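Local coordinates for ABC transporter sugar binding protein (PDB 3UOR) that probably binds maltose or related sugars in the periplasm and delivers them to an ABC transporter for uptake, at residues D143-F148 against G265-R270; A157-M162 against E170-A175; V250-F255 against K273-P278; G282-A287 against D355-A360. All coordinates share one frame; numbering follows the deposited sequence.

Contact 1 (D143-F148 against G265-R270)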
# COMPACT_ATOMS: atom_id res chain seq x y z
N ASP A 143 4.00 -1.04 -0.22
CA ASP A 143 3.00 -1.80 -0.94
C ASP A 143 2.20 -0.79 -1.75
O ASP A 143 1.65 0.15 -1.19
CB ASP A 143 2.10 -2.53 0.05
CG ASP A 143 0.88 -3.16 -0.60
OD1 ASP A 143 0.75 -3.12 -1.84
OD2 ASP A 143 0.04 -3.69 0.15
N THR A 144 2.18 -0.95 -3.07
CA THR A 144 1.28 -0.14 -3.88
C THR A 144 0.67 -1.04 -4.96
O THR A 144 1.20 -2.12 -5.22
CB THR A 144 2.01 1.07 -4.50
OG1 THR A 144 1.05 1.95 -5.11
CG2 THR A 144 2.97 0.61 -5.57
N ARG A 145 -0.44 -0.61 -5.57
CA ARG A 145 -1.21 -1.47 -6.46
C ARG A 145 -1.21 -0.92 -7.88
O ARG A 145 -1.41 0.27 -8.08
CB ARG A 145 -2.67 -1.56 -5.96
CG ARG A 145 -2.78 -1.98 -4.48
CD ARG A 145 -2.04 -3.30 -4.25
NE ARG A 145 -1.94 -3.63 -2.83
CZ ARG A 145 -2.94 -4.15 -2.11
NH1 ARG A 145 -4.12 -4.39 -2.68
NH2 ARG A 145 -2.76 -4.42 -0.82
N LEU A 146 -0.98 -1.78 -8.86
CA LEU A 146 -0.92 -1.31 -10.24
C LEU A 146 -1.36 -2.47 -11.13
O LEU A 146 -1.82 -3.50 -10.62
CB LEU A 146 0.50 -0.79 -10.58
CG LEU A 146 1.71 -1.67 -10.27
CD1 LEU A 146 1.58 -3.04 -10.92
CD2 LEU A 146 3.07 -1.00 -10.66
N LEU A 147 -1.23 -2.34 -12.45
CA LEU A 147 -1.77 -3.36 -13.35
C LEU A 147 -0.81 -4.47 -13.75
O LEU A 147 0.21 -4.20 -14.36
CB LEU A 147 -2.30 -2.72 -14.64
CG LEU A 147 -3.30 -1.57 -14.47
CD1 LEU A 147 -3.49 -0.87 -15.80
CD2 LEU A 147 -4.64 -2.09 -13.94
N PHE A 148 -1.14 -5.71 -13.41
CA PHE A 148 -0.53 -6.87 -14.04
C PHE A 148 -1.32 -7.10 -15.31
O PHE A 148 -2.54 -6.98 -15.28
CB PHE A 148 -0.65 -8.10 -13.13
CG PHE A 148 0.25 -8.05 -11.93
CD1 PHE A 148 1.41 -8.82 -11.88
CD2 PHE A 148 -0.03 -7.21 -10.88
CE1 PHE A 148 2.26 -8.76 -10.78
CE2 PHE A 148 0.83 -7.14 -9.78
CZ PHE A 148 1.97 -7.92 -9.73
N GLY A 265 -0.82 -5.95 -6.08
CA GLY A 265 0.44 -5.52 -5.48
C GLY A 265 1.67 -6.38 -5.76
O GLY A 265 1.60 -7.36 -6.50
N PRO A 266 2.82 -6.00 -5.15
CA PRO A 266 4.14 -6.57 -5.47
C PRO A 266 4.27 -8.06 -5.18
O PRO A 266 5.01 -8.73 -5.88
CB PRO A 266 5.12 -5.76 -4.59
CG PRO A 266 4.26 -5.00 -3.61
CD PRO A 266 2.92 -4.82 -4.29
N TRP A 267 3.57 -8.56 -4.16
CA TRP A 267 3.66 -9.98 -3.80
C TRP A 267 3.19 -10.87 -4.96
O TRP A 267 3.54 -12.05 -5.01
CB TRP A 267 2.83 -10.29 -2.55
CG TRP A 267 1.36 -10.13 -2.82
CD1 TRP A 267 0.49 -11.09 -3.28
CD2 TRP A 267 0.59 -8.93 -2.69
NE1 TRP A 267 -0.77 -10.56 -3.43
CE2 TRP A 267 -0.74 -9.24 -3.07
CE3 TRP A 267 0.89 -7.62 -2.27
CZ2 TRP A 267 -1.77 -8.29 -3.05
CZ3 TRP A 267 -0.14 -6.68 -2.25
CH2 TRP A 267 -1.45 -7.02 -2.64
N ASN A 268 2.42 -10.32 -5.89
CA ASN A 268 1.96 -11.14 -7.01
C ASN A 268 3.05 -11.47 -8.02
O ASN A 268 2.94 -12.45 -8.76
CB ASN A 268 0.78 -10.48 -7.75
CG ASN A 268 -0.50 -10.55 -6.95
OD1 ASN A 268 -1.03 -9.52 -6.53
ND2 ASN A 268 -1.00 -11.75 -6.74
N VAL A 269 4.09 -10.64 -8.09
CA VAL A 269 5.09 -10.84 -9.14
C VAL A 269 5.61 -12.27 -9.03
O VAL A 269 5.59 -13.02 -10.01
CB VAL A 269 6.22 -9.80 -9.08
CG1 VAL A 269 7.36 -10.18 -10.06
CG2 VAL A 269 5.68 -8.43 -9.43
N ARG A 270 6.04 -12.65 -7.83
CA ARG A 270 6.55 -14.01 -7.61
C ARG A 270 5.50 -15.07 -7.90
O ARG A 270 5.79 -16.06 -8.57
CB ARG A 270 7.08 -14.18 -6.18
CG ARG A 270 7.90 -15.45 -6.01
CD ARG A 270 8.58 -15.54 -4.63
NE ARG A 270 9.34 -14.34 -4.26
CZ ARG A 270 10.22 -13.71 -5.04
NH1 ARG A 270 10.46 -14.13 -6.28
NH2 ARG A 270 10.86 -12.64 -4.58
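Gly265 lies against Arg145, its N 3.4 Å from Arg145 CD, and its CA makes a CH...O contact with Thr144 O at 3.5 Å. Its carbonyl oxygen lies at the edge of the Phe148 ring, near the ring plane and 3.3 Å from Phe148 CZ; the same oxygen accepts the backbone N-H of Asn268. Pro266 follows, and its CD faces both Thr144 O (3.3 Å) and Asp143 OD1. Trp267 then presents an edge rather than a face: its CH2 stands over the centre of the Arg145 guanidinium, 3.3 Å from Arg145 CZ, with the two planes almost perpendicular (87°). That guanidinium is held in place by a side-on grip on Asp143, NE to OD1 at 2.9 Å and NH2 to OD2 at 3.1 Å, both within the guanidinium plane; a bend at chi2 (-55°) turns the chain back to reach it. Asn268 CB and Val269 CG2 meet the outer end of the Phe148 ring obliquely, the latter 3.7 Å from CE1. The arrangement is that of an alpha/beta lobe of a periplasmic-binding protein, where the chain leaves strand 259-264 and enters helix 267-275, which packs on the neighbouring antiparallel strand 134-150.

Contact 2 (A157-M162 against E170-A175); sequences AGYSQM and EQVMAA
A Schellman motif at Gly158 closes helix 151-156, and the chain on both sides of it, through Ala157 and Tyr159, is laid against helix 166-180 of the same alpha/beta lobe. Tyr159 carries most of the contact. With CG beside the backbone N (chi1 -65°), its ring reaches across to the helix and offers one face to Val172. The CG2 branch of Val172 sits over the middle of that face, 3.8 Å from the ring centroid and only 9° off the ring normal, a well-centred CH-pi contact. Ala175, one helical turn further on, approaches the same ring from its edge, with CB lying in the ring plane 3.9 Å from Tyr159 CE1. The methyl of Ala175 is shared, since it also meets Ala157, CB to CB at 4.2 Å, where the two backbones come closest. At the outer end of the ring, Tyr159 OH passes 4.2 Å from Gln171 CB. Leu154 of helix 151-156 touches both Tyr159 and Val172 and so extends the apolar patch. Beyond Tyr159, Gln161 NE2 makes a nearly straight 2.7 Å hydrogen bond to Ser160 OG. No hydrogen bond joins the two segments: loop and helix are held by the fit of two methyl groups to one aromatic ring, with the Ala157-Ala175 contact beside it, an attachment that rests on dispersion and burial of apolar surface rather than on directional bonds.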
# COMPACT_ATOMS: atom_id res chain seq x y z
N ALA A 157 -5.86 -7.26 -28.81
CA ALA A 157 -6.85 -6.20 -28.85
C ALA A 157 -6.32 -5.01 -29.65
O ALA A 157 -7.03 -4.02 -29.83
CB ALA A 157 -7.26 -5.79 -27.45
N GLY A 158 -5.07 -5.10 -30.11
CA GLY A 158 -4.55 -4.10 -31.02
C GLY A 158 -3.39 -3.27 -30.49
O GLY A 158 -2.82 -2.48 -31.24
N TYR A 159 -3.03 -3.46 -29.23
CA TYR A 159 -2.11 -2.54 -28.57
C TYR A 159 -0.78 -3.12 -28.17
O TYR A 159 -0.70 -4.23 -27.66
CB TYR A 159 -2.76 -1.96 -27.32
CG TYR A 159 -3.97 -1.11 -27.58
CD1 TYR A 159 -5.23 -1.67 -27.71
CD2 TYR A 159 -3.85 0.28 -27.67
CE1 TYR A 159 -6.36 -0.88 -27.94
CE2 TYR A 159 -4.96 1.09 -27.88
CZ TYR A 159 -6.22 0.50 -28.02
OH TYR A 159 -7.32 1.31 -28.23
N SER A 160 0.28 -2.33 -28.37
CA SER A 160 1.59 -2.66 -27.87
C SER A 160 1.93 -1.85 -26.62
O SER A 160 2.83 -2.20 -25.87
CB SER A 160 2.65 -2.38 -28.94
OG SER A 160 2.89 -0.98 -29.04
N GLN A 161 1.21 -0.74 -26.42
CA GLN A 161 1.41 0.13 -25.26
C GLN A 161 0.28 -0.06 -24.25
O GLN A 161 -0.90 -0.17 -24.63
CB GLN A 161 1.39 1.60 -25.69
CG GLN A 161 2.36 1.95 -26.81
CD GLN A 161 3.76 1.54 -26.49
OE1 GLN A 161 4.41 2.13 -25.61
NE2 GLN A 161 4.25 0.52 -27.19
N MET A 162 0.61 -0.09 -22.97
CA MET A 162 -0.42 -0.03 -21.95
C MET A 162 -0.90 1.41 -21.90
O MET A 162 -0.15 2.33 -22.23
CB MET A 162 0.10 -0.50 -20.59
CG MET A 162 0.16 -2.01 -20.45
SD MET A 162 -1.47 -2.76 -20.37
CE MET A 162 -1.75 -2.58 -18.60
N GLU A 170 -10.03 3.18 -20.73
CA GLU A 170 -11.39 2.79 -21.12
C GLU A 170 -11.45 2.22 -22.54
O GLU A 170 -12.07 1.17 -22.78
CB GLU A 170 -12.35 3.98 -20.96
CG GLU A 170 -12.43 4.47 -19.52
CD GLU A 170 -13.66 5.34 -19.28
OE1 GLU A 170 -14.18 5.93 -20.24
OE2 GLU A 170 -14.10 5.43 -18.12
N GLN A 171 -10.79 2.89 -23.48
CA GLN A 171 -10.74 2.41 -24.87
C GLN A 171 -10.05 1.05 -24.98
O GLN A 171 -10.53 0.18 -25.68
CB GLN A 171 -10.06 3.42 -25.77
CG GLN A 171 -10.84 4.70 -25.88
CD GLN A 171 -12.16 4.47 -26.57
OE1 GLN A 171 -12.21 3.79 -27.60
NE2 GLN A 171 -13.23 5.00 -26.00
N VAL A 172 -8.93 0.87 -24.29
CA VAL A 172 -8.24 -0.42 -24.31
C VAL A 172 -9.14 -1.52 -23.73
O VAL A 172 -9.27 -2.61 -24.28
CB VAL A 172 -6.92 -0.39 -23.52
CG1 VAL A 172 -6.39 -1.81 -23.35
CG2 VAL A 172 -5.88 0.51 -24.22
N MET A 173 -9.78 -1.23 -22.60
CA MET A 173 -10.66 -2.23 -21.99
C MET A 173 -11.82 -2.56 -22.92
O MET A 173 -12.20 -3.72 -23.04
CB MET A 173 -11.15 -1.80 -20.61
CG MET A 173 -10.04 -1.87 -19.53
SD MET A 173 -10.65 -1.46 -17.88
CE MET A 173 -11.12 0.26 -18.08
N ALA A 174 -12.38 -1.56 -23.58
CA ALA A 174 -13.50 -1.84 -24.49
C ALA A 174 -12.98 -2.70 -25.64
O ALA A 174 -13.66 -3.61 -26.11
CB ALA A 174 -14.12 -0.55 -25.01
N ALA A 175 -11.74 -2.43 -26.06
CA ALA A 175 -11.17 -3.16 -27.19
C ALA A 175 -10.95 -4.63 -26.81
O ALA A 175 -11.19 -5.54 -27.61
CB ALA A 175 -9.87 -2.50 -27.67

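Contact 3 (V250-F255 against K273-P278); sequences VWYEFF and KLRQPP
Phe255 and Pro277 form one tight end of a contact between two helices joined through strand 259-264, a helix-strand-helix unit of the alpha/beta lobe; helix 250-256 meets helix 267-275 where the latter runs out. Pro277 CD lies over one face of the Phe255 ring, 3.7 Å from its centroid, and Gln276 CA covers the same face further along at 4.1 Å, so two consecutive residues leaving the helix make CH-pi contacts with one ring. Phe254 backs the opposite face, which leaves Phe255 between its own neighbour and the turn. Gln276 itself points elsewhere: its OE1 accepts a hydrogen bond from Trp284 NE1.

Arg275 and Trp251 are packed just as closely. The arginine chain runs extended from CG to NE alongside Trp251 and across Tyr252, its CD 3.5 Å from Trp251 CB. The guanidinium leans over Trp251 as an off-centre cation-pi contact, CZ lying 4.2 Å from the centroid of the six-membered ring and 35° off its normal, with the planes 37° apart. The nearest approach of the pair falls at the rim of the indole, where Arg275 NE is 3.4 Å from Trp251 CE3. Arg275 NH1 also makes a salt bridge to Glu271.

The solvent side is the looser one and belongs to Tyr252, which is exposed. Arg275 CD lies over the face of its ring, 4.2 Å from the centroid, and the hydroxyl end merely brushes the aliphatic part of the arginine, Tyr252 OH to Arg275 CG at 3.7 Å.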
# COMPACT_ATOMS: atom_id res chain seq x y z
N VAL A 250 -6.66 -16.42 -8.72
CA VAL A 250 -6.39 -15.21 -9.50
C VAL A 250 -5.29 -15.42 -10.52
O VAL A 250 -5.33 -14.85 -11.60
CB VAL A 250 -6.09 -13.97 -8.63
CG1 VAL A 250 -7.29 -13.64 -7.75
CG2 VAL A 250 -4.83 -14.19 -7.79
N TRP A 251 -4.31 -16.26 -10.19
CA TRP A 251 -3.20 -16.47 -11.12
C TRP A 251 -3.59 -17.34 -12.31
O TRP A 251 -3.28 -17.01 -13.46
CB TRP A 251 -1.97 -17.01 -10.38
CG TRP A 251 -1.67 -16.18 -9.18
CD1 TRP A 251 -1.22 -14.89 -9.17
CD2 TRP A 251 -1.84 -16.55 -7.80
NE1 TRP A 251 -1.10 -14.44 -7.88
CE2 TRP A 251 -1.47 -15.44 -7.02
CE3 TRP A 251 -2.27 -17.72 -7.16
CZ2 TRP A 251 -1.49 -15.47 -5.63
CZ3 TRP A 251 -2.30 -17.74 -5.78
CH2 TRP A 251 -1.91 -16.62 -5.03
N TYR A 252 -4.30 -18.43 -12.06
CA TYR A 252 -4.72 -19.29 -13.16
C TYR A 252 -5.76 -18.64 -14.06
O TYR A 252 -5.66 -18.73 -15.28
CB TYR A 252 -5.16 -20.66 -12.65
CG TYR A 252 -3.98 -21.42 -12.09
CD1 TYR A 252 -2.82 -21.58 -12.85
CD2 TYR A 252 -4.00 -21.94 -10.80
CE1 TYR A 252 -1.73 -22.26 -12.36
CE2 TYR A 252 -2.91 -22.63 -10.29
CZ TYR A 252 -1.78 -22.78 -11.08
OH TYR A 252 -0.69 -23.46 -10.59
N GLU A 253 -6.75 -17.96 -13.47
CA GLU A 253 -7.72 -17.23 -14.27
C GLU A 253 -7.04 -16.22 -15.20
O GLU A 253 -7.42 -16.06 -16.36
CB GLU A 253 -8.75 -16.54 -13.38
CG GLU A 253 -9.62 -17.50 -12.58
CD GLU A 253 -10.60 -18.29 -13.45
OE1 GLU A 253 -11.63 -18.74 -12.90
OE2 GLU A 253 -10.34 -18.48 -14.66
N PHE A 254 -6.02 -15.55 -14.67
CA PHE A 254 -5.24 -14.58 -15.44
C PHE A 254 -4.58 -15.26 -16.63
O PHE A 254 -4.73 -14.82 -17.77
CB PHE A 254 -4.20 -13.93 -14.51
CG PHE A 254 -3.25 -12.98 -15.19
CD1 PHE A 254 -3.56 -11.64 -15.32
CD2 PHE A 254 -2.00 -13.41 -15.62
CE1 PHE A 254 -2.64 -10.75 -15.90
CE2 PHE A 254 -1.09 -12.53 -16.21
CZ PHE A 254 -1.41 -11.20 -16.35
N PHE A 255 -3.86 -16.36 -16.37
CA PHE A 255 -3.18 -17.09 -17.44
C PHE A 255 -4.16 -17.89 -18.32
O PHE A 255 -3.81 -18.34 -19.41
CB PHE A 255 -2.10 -18.00 -16.87
CG PHE A 255 -0.90 -17.26 -16.33
CD1 PHE A 255 -0.21 -16.37 -17.12
CD2 PHE A 255 -0.47 -17.46 -15.03
CE1 PHE A 255 0.89 -15.68 -16.63
CE2 PHE A 255 0.63 -16.79 -14.54
CZ PHE A 255 1.31 -15.90 -15.34
N LYS A 273 5.02 -15.60 -11.51
CA LYS A 273 6.21 -16.26 -12.04
C LYS A 273 6.10 -17.76 -11.85
O LYS A 273 6.36 -18.53 -12.77
CB LYS A 273 7.47 -15.75 -11.35
CG LYS A 273 8.05 -14.46 -11.92
CD LYS A 273 9.27 -14.05 -11.11
CE LYS A 273 9.90 -12.74 -11.58
NZ LYS A 273 10.76 -12.13 -10.50
N LEU A 274 5.69 -18.17 -10.65
CA LEU A 274 5.61 -19.59 -10.32
C LEU A 274 4.58 -20.36 -11.15
O LEU A 274 4.75 -21.55 -11.40
CB LEU A 274 5.30 -19.78 -8.84
CG LEU A 274 6.36 -19.38 -7.82
CD1 LEU A 274 5.88 -19.78 -6.45
CD2 LEU A 274 7.69 -20.04 -8.14
N ARG A 275 3.52 -19.69 -11.56
CA ARG A 275 2.41 -20.38 -12.20
C ARG A 275 2.35 -20.11 -13.70
O ARG A 275 1.52 -20.66 -14.42
CB ARG A 275 1.09 -20.01 -11.51
CG ARG A 275 1.11 -20.31 -10.02
CD ARG A 275 -0.14 -19.80 -9.34
NE ARG A 275 -0.22 -20.27 -7.96
CZ ARG A 275 0.64 -19.93 -7.01
NH1 ARG A 275 1.64 -19.11 -7.28
NH2 ARG A 275 0.50 -20.42 -5.78
N GLN A 276 3.25 -19.25 -14.15
CA GLN A 276 3.49 -18.97 -15.56
C GLN A 276 3.55 -20.28 -16.36
O GLN A 276 4.54 -21.01 -16.28
CB GLN A 276 4.84 -18.26 -15.62
CG GLN A 276 5.26 -17.61 -16.91
CD GLN A 276 6.54 -16.82 -16.69
OE1 GLN A 276 6.78 -15.79 -17.31
NE2 GLN A 276 7.36 -17.30 -15.75
N PRO A 277 2.50 -20.58 -17.14
CA PRO A 277 2.52 -21.84 -17.91
C PRO A 277 3.56 -21.80 -19.04
O PRO A 277 3.78 -20.74 -19.61
CB PRO A 277 1.10 -21.93 -18.47
CG PRO A 277 0.63 -20.52 -18.56
CD PRO A 277 1.31 -19.76 -17.43
N PRO A 278 4.18 -22.95 -19.36
CA PRO A 278 5.29 -23.10 -20.31
C PRO A 278 5.46 -21.98 -21.35
O PRO A 278 6.46 -21.25 -21.29
CB PRO A 278 4.95 -24.42 -20.99
CG PRO A 278 4.37 -25.24 -19.87
CD PRO A 278 3.71 -24.26 -18.89

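Contact 4 (G282-A287 against D355-A360); sequences GNWGTA and DALAHA
Strand 284-287 runs past the turn leading into helix 359-364, and the backbones come closest where the CA atoms of Ala287 and Ala360 are 5.0 Å apart. Thr286 makes the direct polar link: its OG1 donates to Leu357 O at 2.8 Å, arriving above the carbonyl plane (35° out of it). A chi1 of 59° sets OG1 between the backbone N and the carbonyl carbon, turned toward Leu357 O. The same oxygen accepts from water 2 at 2.7 Å, and that water in turn accepts the N-H of Ala360 at 2.9 Å and can also give a proton to Ala356 O. Water 1 sits beside it and accepts from Thr286 N at 3.1 Å.

Leu357 fills the apolar half. Its two methyls divide the work, CD2 resting 3.6 Å from Gly285 CA and above the Trp284 face toward its rim, CD1 lying 3.8 Å from Trp284 CH2. The indole is fixed from elsewhere, because NE1 is hydrogen-bonded to Gln276 OE1. Ala360 closes the other end, its CB packed against the strand 3.6 Å from Ala287 N. The turn that presents Leu357 is an Asx turn, in which Asp355 OD1 accepts from Leu357 N.

The strand and the turn before the helix are thus joined by a single direct side-chain hydrogen bond backed by water. Thr286 OG1 is used both as donor and as acceptor, and the backbone N-H groups of Thr286 and Ala360 find water partners, so these polar groups are satisfied beside a leucine-tryptophan contact.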
# COMPACT_ATOMS: atom_id res chain seq x y z
N GLY A 282 7.46 -14.10 -20.36
CA GLY A 282 7.50 -12.84 -21.07
C GLY A 282 6.25 -12.38 -21.82
O GLY A 282 6.30 -11.39 -22.55
N ASN A 283 5.14 -13.09 -21.66
CA ASN A 283 3.87 -12.63 -22.21
C ASN A 283 2.97 -11.92 -21.19
O ASN A 283 1.79 -11.69 -21.45
CB ASN A 283 3.11 -13.77 -22.91
CG ASN A 283 3.64 -14.04 -24.30
OD1 ASN A 283 3.41 -13.27 -25.23
ND2 ASN A 283 4.38 -15.14 -24.45
N TRP A 284 3.53 -11.58 -20.04
CA TRP A 284 2.82 -10.76 -19.08
C TRP A 284 3.79 -9.79 -18.43
O TRP A 284 4.99 -10.02 -18.41
CB TRP A 284 2.13 -11.61 -18.01
CG TRP A 284 3.11 -12.37 -17.17
CD1 TRP A 284 3.75 -13.53 -17.51
CD2 TRP A 284 3.56 -12.03 -15.85
NE1 TRP A 284 4.56 -13.93 -16.48
CE2 TRP A 284 4.47 -13.03 -15.45
CE3 TRP A 284 3.30 -10.97 -14.98
CZ2 TRP A 284 5.10 -13.00 -14.22
CZ3 TRP A 284 3.93 -10.94 -13.75
CH2 TRP A 284 4.82 -11.96 -13.38
N GLY A 285 3.26 -8.70 -17.89
CA GLY A 285 4.08 -7.72 -17.25
C GLY A 285 3.30 -6.88 -16.27
O GLY A 285 2.16 -7.19 -15.96
N THR A 286 3.93 -5.81 -15.80
CA THR A 286 3.31 -4.89 -14.88
C THR A 286 3.37 -3.49 -15.49
O THR A 286 4.31 -3.18 -16.21
CB THR A 286 4.06 -4.90 -13.55
OG1 THR A 286 5.41 -4.54 -13.79
CG2 THR A 286 4.04 -6.29 -12.94
N ALA A 287 2.38 -2.65 -15.21
CA ALA A 287 2.35 -1.29 -15.75
C ALA A 287 1.79 -0.37 -14.69
O ALA A 287 0.90 -0.75 -13.95
CB ALA A 287 1.48 -1.20 -17.04
N ASP A 355 15.25 -5.33 -13.47
CA ASP A 355 14.13 -6.24 -13.27
C ASP A 355 12.96 -5.65 -14.02
O ASP A 355 12.38 -4.65 -13.60
CB ASP A 355 13.83 -6.37 -11.77
CG ASP A 355 12.73 -7.39 -11.46
OD1 ASP A 355 11.91 -7.69 -12.36
OD2 ASP A 355 12.68 -7.89 -10.32
N ALA A 356 12.62 -6.25 -15.15
CA ALA A 356 11.60 -5.73 -16.04
C ALA A 356 10.22 -5.67 -15.39
O ALA A 356 9.39 -4.85 -15.75
CB ALA A 356 11.54 -6.55 -17.33
N LEU A 357 9.98 -6.55 -14.42
CA LEU A 357 8.69 -6.58 -13.75
C LEU A 357 8.64 -5.63 -12.56
O LEU A 357 7.56 -5.26 -12.09
CB LEU A 357 8.36 -8.01 -13.31
CG LEU A 357 8.18 -8.96 -14.48
CD1 LEU A 357 8.19 -10.40 -13.99
CD2 LEU A 357 6.88 -8.64 -15.19
N ALA A 358 9.81 -5.23 -12.06
CA ALA A 358 9.85 -4.30 -10.94
C ALA A 358 9.68 -2.87 -11.43
O ALA A 358 9.24 -2.00 -10.70
CB ALA A 358 11.16 -4.46 -10.13
N HIS A 359 10.02 -2.63 -12.69
CA HIS A 359 10.14 -1.26 -13.20
C HIS A 359 8.86 -0.44 -12.94
O HIS A 359 8.93 0.73 -12.56
CB HIS A 359 10.49 -1.27 -14.69
CG HIS A 359 10.53 0.09 -15.31
ND1 HIS A 359 11.70 0.81 -15.46
CD2 HIS A 359 9.54 0.87 -15.82
CE1 HIS A 359 11.42 1.97 -16.02
NE2 HIS A 359 10.12 2.03 -16.25
N ALA A 360 7.70 -1.05 -13.17
CA ALA A 360 6.45 -0.32 -13.09
C ALA A 360 6.19 0.17 -11.67
O ALA A 360 5.75 1.30 -11.46
CB ALA A 360 5.29 -1.17 -13.60
O HOH W 1 6.54 -5.31 -17.38
O HOH W 2 7.23 -3.12 -15.15

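Contacts 1 and 4 are closest, with centres about 10 Å apart: strands 134-150 and 284-287 are neighbours in one sheet, probably bonded between Leu147 O and Ala287 N (2.8 Å). Contact 3 shares helix 267-275 with contact 1 and meets contact 4 through Gln276 OE1 and Trp284 NE1 (3.0 Å), a probable hydrogen bond. Contact 2 lies further out, its centre about 21 Å from that of contact 1, yet Met162 bridges the gap: its CE is 3.7 Å from Leu147 CD1 and its CG 3.7 Å from Ala287 CB. Contacts 2 and 3 do not touch, their nearest atoms being about 9 Å apart. Together the four contacts pack helices and loops around the sheet strands of one lobe.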